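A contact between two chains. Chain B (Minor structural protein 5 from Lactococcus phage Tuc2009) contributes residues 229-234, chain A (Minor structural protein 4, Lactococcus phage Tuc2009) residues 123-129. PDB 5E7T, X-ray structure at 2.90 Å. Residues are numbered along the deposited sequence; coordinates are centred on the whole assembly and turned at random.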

ATOM      1  N   MET B 229      32.621 -49.173  10.395  1.00 76.53           N
ATOM      2  CA  MET B 229      33.181 -47.941   9.855  1.00 75.12           C
ATOM      3  C   MET B 229      32.759 -46.729  10.662  1.00 79.31           C
ATOM      4  O   MET B 229      31.583 -46.606  11.023  1.00 80.53           O
ATOM      5  CB  MET B 229      32.843 -47.740   8.386  1.00 75.90           C
ATOM      6  CG  MET B 229      33.136 -48.918   7.523  1.00 79.69           C
ATOM      7  SD  MET B 229      33.287 -48.469   5.785  1.00 82.63           S
ATOM      8  CE  MET B 229      31.665 -47.562   5.508  1.00 78.50           C
ATOM      9  N   LYS B 230      33.736 -45.851  10.945  1.00 74.04           N
ATOM     10  CA  LYS B 230      33.599 -44.591  11.674  1.00 73.36           C
ATOM     11  C   LYS B 230      33.671 -43.408  10.686  1.00 76.07           C
ATOM     12  O   LYS B 230      33.344 -42.286  11.080  1.00 77.04           O
ATOM     13  CB  LYS B 230      34.713 -44.486  12.748  1.00 77.76           C
ATOM     14  CG  LYS B 230      34.490 -43.458  13.873  1.00100.98           C
ATOM     15  CD  LYS B 230      35.753 -43.301  14.771  1.00115.47           C
ATOM     16  CE  LYS B 230      35.681 -42.145  15.759  1.00119.19           C
ATOM     17  NZ  LYS B 230      36.967 -41.927  16.489  1.00115.43           N
ATOM     18  N   TYR B 231      34.098 -43.634   9.408  1.00 70.43           N
ATOM     19  CA  TYR B 231      34.198 -42.549   8.411  1.00 68.82           C
ATOM     20  C   TYR B 231      33.732 -42.945   7.008  1.00 71.26           C
ATOM     21  O   TYR B 231      33.821 -44.107   6.643  1.00 71.46           O
ATOM     22  CB  TYR B 231      35.623 -41.939   8.350  1.00 70.64           C
ATOM     23  CG  TYR B 231      36.176 -41.528   9.697  1.00 72.30           C
ATOM     24  CD1 TYR B 231      35.870 -40.288  10.251  1.00 73.77           C
ATOM     25  CD2 TYR B 231      36.951 -42.405  10.448  1.00 73.54           C
ATOM     26  CE1 TYR B 231      36.342 -39.924  11.510  1.00 74.56           C
ATOM     27  CE2 TYR B 231      37.407 -42.061  11.717  1.00 75.51           C
ATOM     28  CZ  TYR B 231      37.098 -40.821  12.249  1.00 80.59           C
ATOM     29  OH  TYR B 231      37.559 -40.490  13.503  1.00 79.75           O
ATOM     30  N   ARG B 232      33.233 -41.964   6.222  1.00 66.14           N
ATOM     31  CA  ARG B 232      32.766 -42.178   4.849  1.00 63.97           C
ATOM     32  C   ARG B 232      33.514 -41.243   3.947  1.00 67.71           C
ATOM     33  O   ARG B 232      33.520 -40.038   4.196  1.00 68.39           O
ATOM     34  CB  ARG B 232      31.248 -41.978   4.705  1.00 61.19           C
ATOM     35  CG  ARG B 232      30.685 -42.962   3.713  1.00 70.49           C
ATOM     36  CD  ARG B 232      29.267 -42.713   3.238  1.00 76.79           C
ATOM     37  NE  ARG B 232      28.192 -42.849   4.239  1.00 79.44           N
ATOM     38  CZ  ARG B 232      27.910 -43.933   4.956  1.00 92.25           C
ATOM     39  NH1 ARG B 232      28.710 -44.992   4.923  1.00 98.89           N
ATOM     40  NH2 ARG B 232      26.861 -43.944   5.759  1.00 72.90           N
ATOM     41  N   VAL B 233      34.186 -41.801   2.927  1.00 63.06           N
ATOM     42  CA  VAL B 233      35.026 -41.068   1.985  1.00 61.57           C
ATOM     43  C   VAL B 233      34.298 -40.862   0.683  1.00 65.38           C
ATOM     44  O   VAL B 233      33.860 -41.824   0.064  1.00 65.23           O
ATOM     45  CB  VAL B 233      36.405 -41.740   1.832  1.00 65.22           C
ATOM     46  CG1 VAL B 233      37.234 -41.082   0.732  1.00 64.95           C
ATOM     47  CG2 VAL B 233      37.156 -41.728   3.166  1.00 65.83           C
ATOM     48  N   TYR B 234      34.123 -39.585   0.311  1.00 61.92           N
ATOM     49  CA  TYR B 234      33.428 -39.077  -0.882  1.00 59.72           C
ATOM     50  C   TYR B 234      34.450 -38.542  -1.879  1.00 61.61           C
ATOM     51  O   TYR B 234      35.151 -37.566  -1.589  1.00 60.62           O
ATOM     52  CB  TYR B 234      32.477 -37.919  -0.485  1.00 59.74           C
ATOM     53  CG  TYR B 234      31.268 -38.347   0.317  1.00 59.46           C
ATOM     54  CD1 TYR B 234      31.349 -38.534   1.694  1.00 60.89           C
ATOM     55  CD2 TYR B 234      30.040 -38.554  -0.298  1.00 59.54           C
ATOM     56  CE1 TYR B 234      30.235 -38.931   2.439  1.00 60.59           C
ATOM     57  CE2 TYR B 234      28.921 -38.943   0.435  1.00 60.48           C
ATOM     58  CZ  TYR B 234      29.023 -39.143   1.802  1.00 66.75           C
ATOM     59  OH  TYR B 234      27.909 -39.564   2.503  1.00 66.49           O
TER
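Chain A, residues 123-129: KISWENG

Both stretches are largely extended. In chain B, B:Met229 and B:Lys230 lie in a loop, and a strand starts at B:Tyr231 and continues past B:Tyr234. Chain A does the reverse: a strand that began earlier in the chain occupies A:Lys123 to A:Ser125 and then gives way to a loop. The touching parts run in roughly opposing directions, 143° apart, so the register pairs the beginning of one with the end of the other. The CA of B:Tyr231 is 9.4 Å from the CA of A:Asn128, and the CA of B:Val233 is 8.7 Å from the CA of A:Ile124. Backbones so far apart cannot exchange the hydrogen bonds of a shared sheet; the contact is made through side chains.

Within the strand of chain B the side chains alternate. B:Tyr231 and B:Val233 point toward chain A, while B:Arg232 between them points away; B:Lys230, in the loop before the strand, also points toward chain A. On chain A, A:Ile124, A:Trp126 and A:Asn128 point toward chain B, whereas A:Glu127 turns away and remains exposed, a suitable place for a carboxylate.

The centre of the contact is A:Trp126, whose broad indole reaches both inward-pointing residues of the chain B strand. It directs its edge toward the face of B:Tyr231, with the five-membered ring centroid 4.4 Å from the tyrosine centroid and the planes at 66°. NE1 of A:Trp126 lies over that face, 3.3 Å from CD1 of B:Tyr231, an arrangement that brings the polarised N-H edge of an indole near the electron-rich face of a phenol. Farther along the indole, CZ2 of A:Trp126 packs 3.6 Å from CB of B:Tyr231, and CH2 of A:Trp126 lies 3.9 Å from CG2 of B:Val233. The other methyl of B:Val233, CG1, meets CG2 of A:Ile124 at 4.2 Å. Branched aliphatic residues suit this buried end: they favour extended backbones and offer methyl groups for packing without polar atoms to satisfy.

Toward the other end the contact becomes polar. A:Asn128 lies at the edge of the B:Tyr231 ring, and its ND2 donates a hydrogen bond to the tyrosine OH at 3.2 Å, nearly straight at 172°. Tyrosine suits this position because its ring can pack against tryptophan while its hydroxyl reaches the amide. B:Lys230, extended with all four chi angles t, runs alongside: its CE is 3.7 Å from ND2 of A:Asn128, and its NZ makes a weak hydrogen bond, 3.4 Å long, to OH of B:Tyr231. The residue is exposed, so its charged end can remain in solvent while CE touches the margin of the contact.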

ATOM      1  N   LYS A 123      46.423 -41.321  -0.997  1.00 69.42           N
ATOM      2  CA  LYS A 123      46.028 -41.670   0.360  1.00 70.04           C
ATOM      3  C   LYS A 123      45.458 -40.436   1.010  1.00 75.23           C
ATOM      4  O   LYS A 123      46.080 -39.368   0.996  1.00 76.02           O
ATOM      5  CB  LYS A 123      47.221 -42.224   1.165  1.00 74.64           C
ATOM      6  CG  LYS A 123      46.833 -42.888   2.489  1.00 92.50           C
ATOM      7  CD  LYS A 123      47.952 -43.732   3.088  1.00106.07           C
ATOM      8  CE  LYS A 123      48.712 -42.999   4.168  1.00126.95           C
ATOM      9  NZ  LYS A 123      49.689 -42.023   3.608  1.00142.02           N
ATOM     10  N   ILE A 124      44.251 -40.565   1.537  1.00 71.08           N
ATOM     11  CA  ILE A 124      43.587 -39.460   2.200  1.00 69.84           C
ATOM     12  C   ILE A 124      43.617 -39.757   3.680  1.00 76.03           C
ATOM     13  O   ILE A 124      43.276 -40.871   4.076  1.00 78.34           O
ATOM     14  CB  ILE A 124      42.168 -39.152   1.624  1.00 70.80           C
ATOM     15  CG1 ILE A 124      41.447 -38.023   2.402  1.00 69.93           C
ATOM     16  CG2 ILE A 124      41.288 -40.403   1.528  1.00 71.76           C
ATOM     17  CD1 ILE A 124      42.027 -36.598   2.229  1.00 75.16           C
ATOM     18  N   SER A 125      44.101 -38.795   4.481  1.00 70.37           N
ATOM     19  CA  SER A 125      44.206 -38.902   5.933  1.00 69.77           C
ATOM     20  C   SER A 125      43.535 -37.680   6.547  1.00 72.29           C
ATOM     21  O   SER A 125      43.481 -36.624   5.913  1.00 72.78           O
ATOM     22  CB  SER A 125      45.664 -38.974   6.352  1.00 73.94           C
ATOM     23  OG  SER A 125      46.379 -39.883   5.528  1.00 86.97           O
ATOM     24  N   TRP A 126      42.985 -37.818   7.749  1.00 67.13           N
ATOM     25  CA  TRP A 126      42.289 -36.720   8.407  1.00 66.41           C
ATOM     26  C   TRP A 126      42.397 -36.843   9.942  1.00 73.55           C
ATOM     27  O   TRP A 126      43.066 -37.753  10.452  1.00 73.89           O
ATOM     28  CB  TRP A 126      40.811 -36.669   7.930  1.00 63.74           C
ATOM     29  CG  TRP A 126      40.064 -37.949   8.186  1.00 64.91           C
ATOM     30  CD1 TRP A 126      39.365 -38.274   9.309  1.00 68.03           C
ATOM     31  CD2 TRP A 126      40.056 -39.122   7.355  1.00 65.07           C
ATOM     32  NE1 TRP A 126      38.939 -39.578   9.242  1.00 68.33           N
ATOM     33  CE2 TRP A 126      39.319 -40.113   8.038  1.00 69.73           C
ATOM     34  CE3 TRP A 126      40.576 -39.421   6.081  1.00 66.15           C
ATOM     35  CZ2 TRP A 126      39.071 -41.376   7.488  1.00 69.68           C
ATOM     36  CZ3 TRP A 126      40.366 -40.686   5.552  1.00 68.24           C
ATOM     37  CH2 TRP A 126      39.617 -41.646   6.247  1.00 69.70           C
ATOM     38  N   GLU A 127      41.729 -35.923  10.664  1.00 71.55           N
ATOM     39  CA  GLU A 127      41.664 -35.881  12.128  1.00 73.63           C
ATOM     40  C   GLU A 127      40.182 -35.686  12.559  1.00 80.09           C
ATOM     41  O   GLU A 127      39.493 -34.869  11.951  1.00 79.05           O
ATOM     42  CB  GLU A 127      42.503 -34.697  12.663  1.00 75.38           C
ATOM     43  CG  GLU A 127      43.972 -34.676  12.271  1.00 87.04           C
ATOM     44  CD  GLU A 127      44.774 -33.472  12.736  1.00112.37           C
ATOM     45  OE1 GLU A 127      44.402 -32.852  13.760  1.00106.98           O
ATOM     46  OE2 GLU A 127      45.807 -33.175  12.090  1.00111.78           O
ATOM     47  N   ASN A 128      39.710 -36.393  13.614  1.00 79.19           N
ATOM     48  CA  ASN A 128      38.336 -36.288  14.138  1.00 79.41           C
ATOM     49  C   ASN A 128      38.022 -34.862  14.648  1.00 86.01           C
ATOM     50  O   ASN A 128      38.873 -34.241  15.297  1.00 87.54           O
ATOM     51  CB  ASN A 128      38.122 -37.311  15.262  1.00 82.19           C
ATOM     52  CG  ASN A 128      36.703 -37.412  15.789  1.00111.43           C
ATOM     53  OD1 ASN A 128      36.234 -36.582  16.586  1.00105.76           O
ATOM     54  ND2 ASN A 128      36.014 -38.481  15.418  1.00104.17           N
ATOM     55  N   GLY A 129      36.806 -34.380  14.364  1.00 81.34           N
ATOM     56  CA  GLY A 129      36.337 -33.052  14.763  1.00100.58           C
ATOM     57  C   GLY A 129      36.268 -32.821  16.261  1.00126.13           C
ATOM     58  O   GLY A 129      35.477 -33.450  16.966  1.00 92.96           O
TER